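Local atomic coordinates of DNA polymerase III subunit delta (PDB entry 3ZH9), a protein that probably serves, within a complex with tau and delta' subunits, as the wrench that opens the ring-shaped beta dimer for ATP-dependent loading onto primed DNA. Residues Arg305-Ile308 / Glu309-Val313; Lys325-Leu328 / Leu329-Leu333. All blocks are in the same frame, centred on the assembly; numbering follows the deposited sequence.

Contact 1 of 2, residues Arg305-Ile308 / Glu309-Val313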
ATOM      1  N   ARG A 305       4.663  -3.809  27.408  1.00 28.47           N
ATOM      2  CA  ARG A 305       5.970  -3.266  27.732  1.00 28.74           C
ATOM      3  C   ARG A 305       6.973  -4.357  28.096  1.00 26.82           C
ATOM      4  O   ARG A 305       8.117  -4.296  27.685  1.00 34.84           O
ATOM      5  CB  ARG A 305       5.869  -2.257  28.883  1.00 27.97           C
ATOM      6  CG  ARG A 305       5.224  -0.951  28.483  1.00 29.76           C
ATOM      7  CD  ARG A 305       4.834  -0.151  29.723  1.00 30.31           C
ATOM      8  NE  ARG A 305       4.304   1.178  29.399  1.00 26.46           N
ATOM      9  CZ  ARG A 305       3.715   1.974  30.289  1.00 30.87           C
ATOM     10  NH1 ARG A 305       3.555   1.558  31.541  1.00 28.65           N
ATOM     11  NH2 ARG A 305       3.271   3.172  29.933  1.00 26.89           N
ATOM     12  N   LEU A 306       6.542  -5.337  28.885  1.00 26.53           N
ATOM     13  CA  LEU A 306       7.381  -6.482  29.240  1.00 29.52           C
ATOM     14  C   LEU A 306       7.736  -7.289  27.998  1.00 30.46           C
ATOM     15  O   LEU A 306       8.899  -7.637  27.782  1.00 37.36           O
ATOM     16  CB  LEU A 306       6.641  -7.396  30.225  1.00 36.90           C
ATOM     17  CG  LEU A 306       6.261  -6.701  31.537  1.00 57.44           C
ATOM     18  CD1 LEU A 306       5.357  -7.571  32.415  1.00 60.93           C
ATOM     19  CD2 LEU A 306       7.516  -6.268  32.307  1.00 64.64           C
ATOM     20  N   ILE A 307       6.727  -7.573  27.178  1.00 30.15           N
ATOM     21  CA  ILE A 307       6.938  -8.397  25.995  1.00 31.89           C
ATOM     22  C   ILE A 307       7.938  -7.708  25.076  1.00 34.30           C
ATOM     23  O   ILE A 307       8.882  -8.320  24.589  1.00 33.30           O
ATOM     24  CB  ILE A 307       5.610  -8.707  25.267  1.00 28.98           C
ATOM     25  CG1 ILE A 307       4.812  -9.745  26.077  1.00 26.30           C
ATOM     26  CG2 ILE A 307       5.879  -9.240  23.851  1.00 28.21           C
ATOM     27  CD1 ILE A 307       3.317  -9.845  25.693  1.00 24.81           C
ATOM     28  N   ILE A 308       7.742  -6.415  24.875  1.00 29.07           N
ATOM     29  CA  ILE A 308       8.627  -5.644  24.035  1.00 33.68           C
ATOM     30  C   ILE A 308      10.085  -5.694  24.539  1.00 33.98           C
ATOM     31  O   ILE A 308      10.993  -5.940  23.755  1.00 32.50           O
ATOM     32  CB  ILE A 308       8.115  -4.184  23.875  1.00 36.39           C
ATOM     33  CG1 ILE A 308       6.912  -4.171  22.930  1.00 34.71           C
ATOM     34  CG2 ILE A 308       9.227  -3.266  23.359  1.00 32.52           C
ATOM     35  CD1 ILE A 308       6.028  -2.960  23.074  1.00 29.31           C
ATOM     36  N   GLU A 309      10.301  -5.477  25.834  1.00 30.24           N
ATOM     37  CA  GLU A 309      11.651  -5.520  26.379  1.00 33.80           C
ATOM     38  C   GLU A 309      12.254  -6.932  26.276  1.00 39.17           C
ATOM     39  O   GLU A 309      13.409  -7.085  25.909  1.00 40.95           O
ATOM     40  CB  GLU A 309      11.684  -4.992  27.823  1.00 35.13           C
ATOM     41  CG  GLU A 309      13.046  -5.146  28.527  1.00 39.54           C
ATOM     42  CD  GLU A 309      14.179  -4.389  27.840  1.00 48.49           C
ATOM     43  OE1 GLU A 309      13.907  -3.595  26.919  1.00 49.27           O
ATOM     44  OE2 GLU A 309      15.351  -4.583  28.228  1.00 53.13           O
ATOM     45  N   GLN A 310      11.466  -7.960  26.584  1.00 35.38           N
ATOM     46  CA  GLN A 310      11.907  -9.334  26.366  1.00 43.30           C
ATOM     47  C   GLN A 310      12.410  -9.531  24.938  1.00 45.11           C
ATOM     48  O   GLN A 310      13.430 -10.191  24.709  1.00 40.87           O
ATOM     49  CB  GLN A 310      10.766 -10.322  26.639  1.00 45.69           C
ATOM     50  CG  GLN A 310      10.453 -10.522  28.108  1.00 42.76           C
ATOM     51  CD  GLN A 310       9.213 -11.382  28.325  1.00 50.70           C
ATOM     52  OE1 GLN A 310       8.446 -11.621  27.401  1.00 47.55           O
ATOM     53  NE2 GLN A 310       9.019 -11.846  29.552  1.00 55.54           N
ATOM     54  N   LEU A 311      11.701  -8.962  23.970  1.00 40.04           N
ATOM     55  CA  LEU A 311      12.120  -9.119  22.580  1.00 33.21           C
ATOM     56  C   LEU A 311      13.392  -8.351  22.237  1.00 35.29           C
ATOM     57  O   LEU A 311      14.178  -8.811  21.422  1.00 37.53           O
ATOM     58  CB  LEU A 311      10.995  -8.779  21.604  1.00 38.73           C
ATOM     59  CG  LEU A 311       9.842  -9.791  21.585  1.00 36.58           C
ATOM     60  CD1 LEU A 311       8.568  -9.166  20.988  1.00 30.45           C
ATOM     61  CD2 LEU A 311      10.238 -11.066  20.835  1.00 33.05           C
ATOM     62  N   ALA A 312      13.601  -7.188  22.853  1.00 40.14           N
ATOM     63  CA  ALA A 312      14.833  -6.429  22.615  1.00 44.33           C
ATOM     64  C   ALA A 312      16.017  -7.190  23.188  1.00 48.56           C
ATOM     65  O   ALA A 312      17.088  -7.246  22.584  1.00 49.32           O
ATOM     66  CB  ALA A 312      14.753  -5.028  23.238  1.00 37.04           C
ATOM     67  N   VAL A 313      15.821  -7.777  24.363  1.00 39.53           N
ATOM     68  CA  VAL A 313      16.858  -8.599  24.960  1.00 41.34           C
ATOM     69  C   VAL A 313      17.174  -9.775  24.044  1.00 48.07           C
ATOM     70  O   VAL A 313      18.340 -10.077  23.798  1.00 44.06           O
ATOM     71  CB  VAL A 313      16.483  -9.111  26.373  1.00 46.37           C
ATOM     72  CG1 VAL A 313      17.538 -10.116  26.861  1.00 49.75           C
ATOM     73  CG2 VAL A 313      16.378  -7.948  27.360  1.00 40.70           C
TER
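Ile-307 and Leu-311, one helical turn apart, lie side by side and point the same way, with CG2 of Ile-307 3.9 Å from CD1 of Leu-311. The first torsion of Ile-307 (chi1 -74°) sets CG2 opposite the backbone N, on the carbonyl side of the residue, and this brings the methyl to its neighbour one turn on. Leu-311 also leans back over the preceding turn, its CG 3.5 Å from O of Ile-307, the same oxygen that accepts the hydrogen bond from Leu-311 N at 3.0 Å. Both residues are buried: they belong to the inward face of helix 301-319 in the all-helical C-terminal domain, where Phe-259 of helix 248-269 and Phe-332 of helix 325-338 touch each of them. Ile-308, partly exposed, meets Leu-263 of helix 248-269. At the margin of this packed face, beside Phe-332, Gln-310 passes its CG 3.3 Å from O of Leu-306. The solvent side is looser: the exposed Leu-306 side chain comes no nearer than 5.1 Å to 309-313. Glu-309 touches the preceding turn through CB, 3.6 Å from Arg-305 O, its exposed chain bent at chi2 (61°), whereas the Arg-305 side chain leads away to a weak, long ion pair with Glu-301.

Contact 2 of 2, residues Lys325-Leu328 / Leu329-Leu333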
ATOM      1  N   LYS A 325      19.563 -19.944  18.987  1.00 66.99           N
ATOM      2  CA  LYS A 325      18.546 -18.989  18.548  1.00 65.03           C
ATOM      3  C   LYS A 325      17.114 -19.528  18.613  1.00 63.99           C
ATOM      4  O   LYS A 325      16.219 -18.863  19.139  1.00 60.31           O
ATOM      5  CB  LYS A 325      18.850 -18.478  17.139  1.00 68.26           C
ATOM      6  CG  LYS A 325      20.144 -17.694  17.028  1.00 76.81           C
ATOM      7  CD  LYS A 325      20.276 -17.054  15.651  1.00 81.83           C
ATOM      8  CE  LYS A 325      21.537 -16.211  15.550  1.00 85.64           C
ATOM      9  NZ  LYS A 325      22.764 -17.040  15.696  1.00 90.33           N
ATOM     10  N   GLN A 326      16.891 -20.720  18.067  1.00 64.31           N
ATOM     11  CA  GLN A 326      15.567 -21.333  18.116  1.00 63.18           C
ATOM     12  C   GLN A 326      15.128 -21.538  19.560  1.00 60.75           C
ATOM     13  O   GLN A 326      13.961 -21.335  19.900  1.00 55.86           O
ATOM     14  CB  GLN A 326      15.544 -22.672  17.376  1.00 65.96           C
ATOM     15  CG  GLN A 326      14.263 -23.471  17.600  1.00 61.21           C
ATOM     16  CD  GLN A 326      14.143 -24.664  16.674  1.00 65.66           C
ATOM     17  OE1 GLN A 326      14.797 -24.722  15.632  1.00 69.45           O
ATOM     18  NE2 GLN A 326      13.299 -25.624  17.048  1.00 59.40           N
ATOM     19  N   LEU A 327      16.072 -21.947  20.402  1.00 60.52           N
ATOM     20  CA  LEU A 327      15.785 -22.194  21.808  1.00 61.87           C
ATOM     21  C   LEU A 327      15.357 -20.912  22.511  1.00 60.68           C
ATOM     22  O   LEU A 327      14.392 -20.912  23.277  1.00 66.86           O
ATOM     23  CB  LEU A 327      17.001 -22.794  22.520  1.00 64.90           C
ATOM     24  CG  LEU A 327      16.804 -22.908  24.033  1.00 69.65           C
ATOM     25  CD1 LEU A 327      15.749 -23.961  24.343  1.00 71.11           C
ATOM     26  CD2 LEU A 327      18.116 -23.197  24.761  1.00 71.01           C
ATOM     27  N   LEU A 328      16.086 -19.827  22.264  1.00 57.74           N
ATOM     28  CA  LEU A 328      15.694 -18.517  22.778  1.00 59.78           C
ATOM     29  C   LEU A 328      14.234 -18.233  22.432  1.00 58.29           C
ATOM     30  O   LEU A 328      13.455 -17.808  23.285  1.00 56.06           O
ATOM     31  CB  LEU A 328      16.597 -17.415  22.213  1.00 60.61           C
ATOM     32  CG  LEU A 328      18.016 -17.311  22.788  1.00 64.53           C
ATOM     33  CD1 LEU A 328      18.831 -16.266  22.039  1.00 69.17           C
ATOM     34  CD2 LEU A 328      17.991 -17.000  24.282  1.00 59.67           C
ATOM     35  N   LEU A 329      13.864 -18.496  21.181  1.00 59.05           N
ATOM     36  CA  LEU A 329      12.509 -18.220  20.721  1.00 60.09           C
ATOM     37  C   LEU A 329      11.501 -19.161  21.369  1.00 54.17           C
ATOM     38  O   LEU A 329      10.407 -18.743  21.742  1.00 48.54           O
ATOM     39  CB  LEU A 329      12.422 -18.308  19.196  1.00 66.36           C
ATOM     40  CG  LEU A 329      12.249 -17.003  18.406  1.00 69.80           C
ATOM     41  CD1 LEU A 329      12.385 -17.275  16.918  1.00 67.14           C
ATOM     42  CD2 LEU A 329      10.918 -16.313  18.699  1.00 67.13           C
ATOM     43  N   GLU A 330      11.872 -20.432  21.493  1.00 49.73           N
ATOM     44  CA  GLU A 330      11.017 -21.419  22.146  1.00 48.63           C
ATOM     45  C   GLU A 330      10.684 -20.987  23.572  1.00 51.14           C
ATOM     46  O   GLU A 330       9.525 -21.004  23.971  1.00 52.00           O
ATOM     47  CB  GLU A 330      11.694 -22.799  22.170  1.00 55.37           C
ATOM     48  CG  GLU A 330      11.540 -23.616  20.889  1.00 58.58           C
ATOM     49  CD  GLU A 330      12.366 -24.903  20.913  1.00 57.81           C
ATOM     50  OE1 GLU A 330      13.138 -25.098  21.881  1.00 58.30           O
ATOM     51  OE2 GLU A 330      12.245 -25.709  19.961  1.00 53.91           O
ATOM     52  N   LEU A 331      11.712 -20.624  24.338  1.00 58.17           N
ATOM     53  CA  LEU A 331      11.537 -20.155  25.715  1.00 63.43           C
ATOM     54  C   LEU A 331      10.596 -18.953  25.799  1.00 60.07           C
ATOM     55  O   LEU A 331       9.641 -18.958  26.580  1.00 59.93           O
ATOM     56  CB  LEU A 331      12.894 -19.811  26.336  1.00 62.42           C
ATOM     57  CG  LEU A 331      13.835 -21.003  26.507  1.00 67.67           C
ATOM     58  CD1 LEU A 331      15.239 -20.546  26.881  1.00 69.37           C
ATOM     59  CD2 LEU A 331      13.284 -21.990  27.533  1.00 64.49           C
ATOM     60  N   PHE A 332      10.865 -17.932  24.987  1.00 51.70           N
ATOM     61  CA  PHE A 332       9.997 -16.756  24.896  1.00 42.23           C
ATOM     62  C   PHE A 332       8.527 -17.129  24.672  1.00 50.37           C
ATOM     63  O   PHE A 332       7.636 -16.698  25.415  1.00 43.84           O
ATOM     64  CB  PHE A 332      10.471 -15.835  23.771  1.00 39.87           C
ATOM     65  CG  PHE A 332       9.512 -14.703  23.465  1.00 47.32           C
ATOM     66  CD1 PHE A 332       9.402 -13.612  24.324  1.00 44.77           C
ATOM     67  CD2 PHE A 332       8.719 -14.737  22.324  1.00 35.15           C
ATOM     68  CE1 PHE A 332       8.507 -12.580  24.052  1.00 45.57           C
ATOM     69  CE2 PHE A 332       7.825 -13.702  22.039  1.00 38.65           C
ATOM     70  CZ  PHE A 332       7.722 -12.622  22.903  1.00 38.05           C
ATOM     71  N   LEU A 333       8.276 -17.935  23.646  1.00 46.56           N
ATOM     72  CA  LEU A 333       6.914 -18.296  23.305  1.00 43.08           C
ATOM     73  C   LEU A 333       6.272 -19.124  24.425  1.00 52.79           C
ATOM     74  O   LEU A 333       5.079 -18.984  24.710  1.00 43.71           O
ATOM     75  CB  LEU A 333       6.872 -19.040  21.961  1.00 55.89           C
ATOM     76  CG  LEU A 333       7.318 -18.209  20.745  1.00 60.04           C
ATOM     77  CD1 LEU A 333       7.381 -19.042  19.470  1.00 56.65           C
ATOM     78  CD2 LEU A 333       6.409 -17.002  20.532  1.00 63.06           C
TER
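Successive i to i+4 backbone hydrogen bonds join Lys-325 through Leu-328 to Leu-329 through Phe-332, the straightest running from Leu-331 N to Leu-327 O at 2.9 Å with an N-H...O angle of 175°. This is the opening of the alpha-helix 325-338, the last helix modelled in the C-terminal domain. Its polar side-chain link is Gln-326 NE2 to Glu-330 OE2, 3.1 Å. The oxygen lies close to the amide plane, but the donor reaches it from above the carboxylate plane, and the two planes stand 85° apart. Gln-326 has CG opposite its backbone N (chi1 170°) and then extends, carrying NE2 forward to the next turn. A leucine in place of Glu-330 would probably leave the Gln-326 amide without this acceptor and freer to turn. Leu-329, on a buried face, touches Phe-238 of helix 231-243 and Ile-255 of helix 248-269, while Phe-332 packs against Met-314 of helix 301-319. Leu-327 and Leu-331 form an exposed apolar pair, with CG of the first 4.0 Å from CD1 of the second. The other carboxylate oxygen, Glu-330 OE1, comes to 3.8 Å from CD1 of Leu-327, whose side chain runs at about a right angle to that of Glu-330.

How the contacts relate
Contacts 1 and 2 each span about two and a half turns of consecutive helices in the C-terminal domain, 301-319 and 325-338, with centres about 13 Å apart. Phe-332 joins them directly: its CZ lies 3.6 Å from CD2 of Leu-311, and its CE1 approaches Gln-310 OE1. Both contacts combine buried and exposed residues, and both helices also pack on helix 248-269. Their chemistry is distributed differently. In contact 1 the apolar side-chain pair is buried among neighbouring helices; in contact 2 the corresponding pair is exposed, and burial falls to Leu-329 and Phe-332. A side-chain hydrogen bond crosses 325-328/329-333, whereas the hydrogen bonds across 305-308/309-313 are all backbone ones.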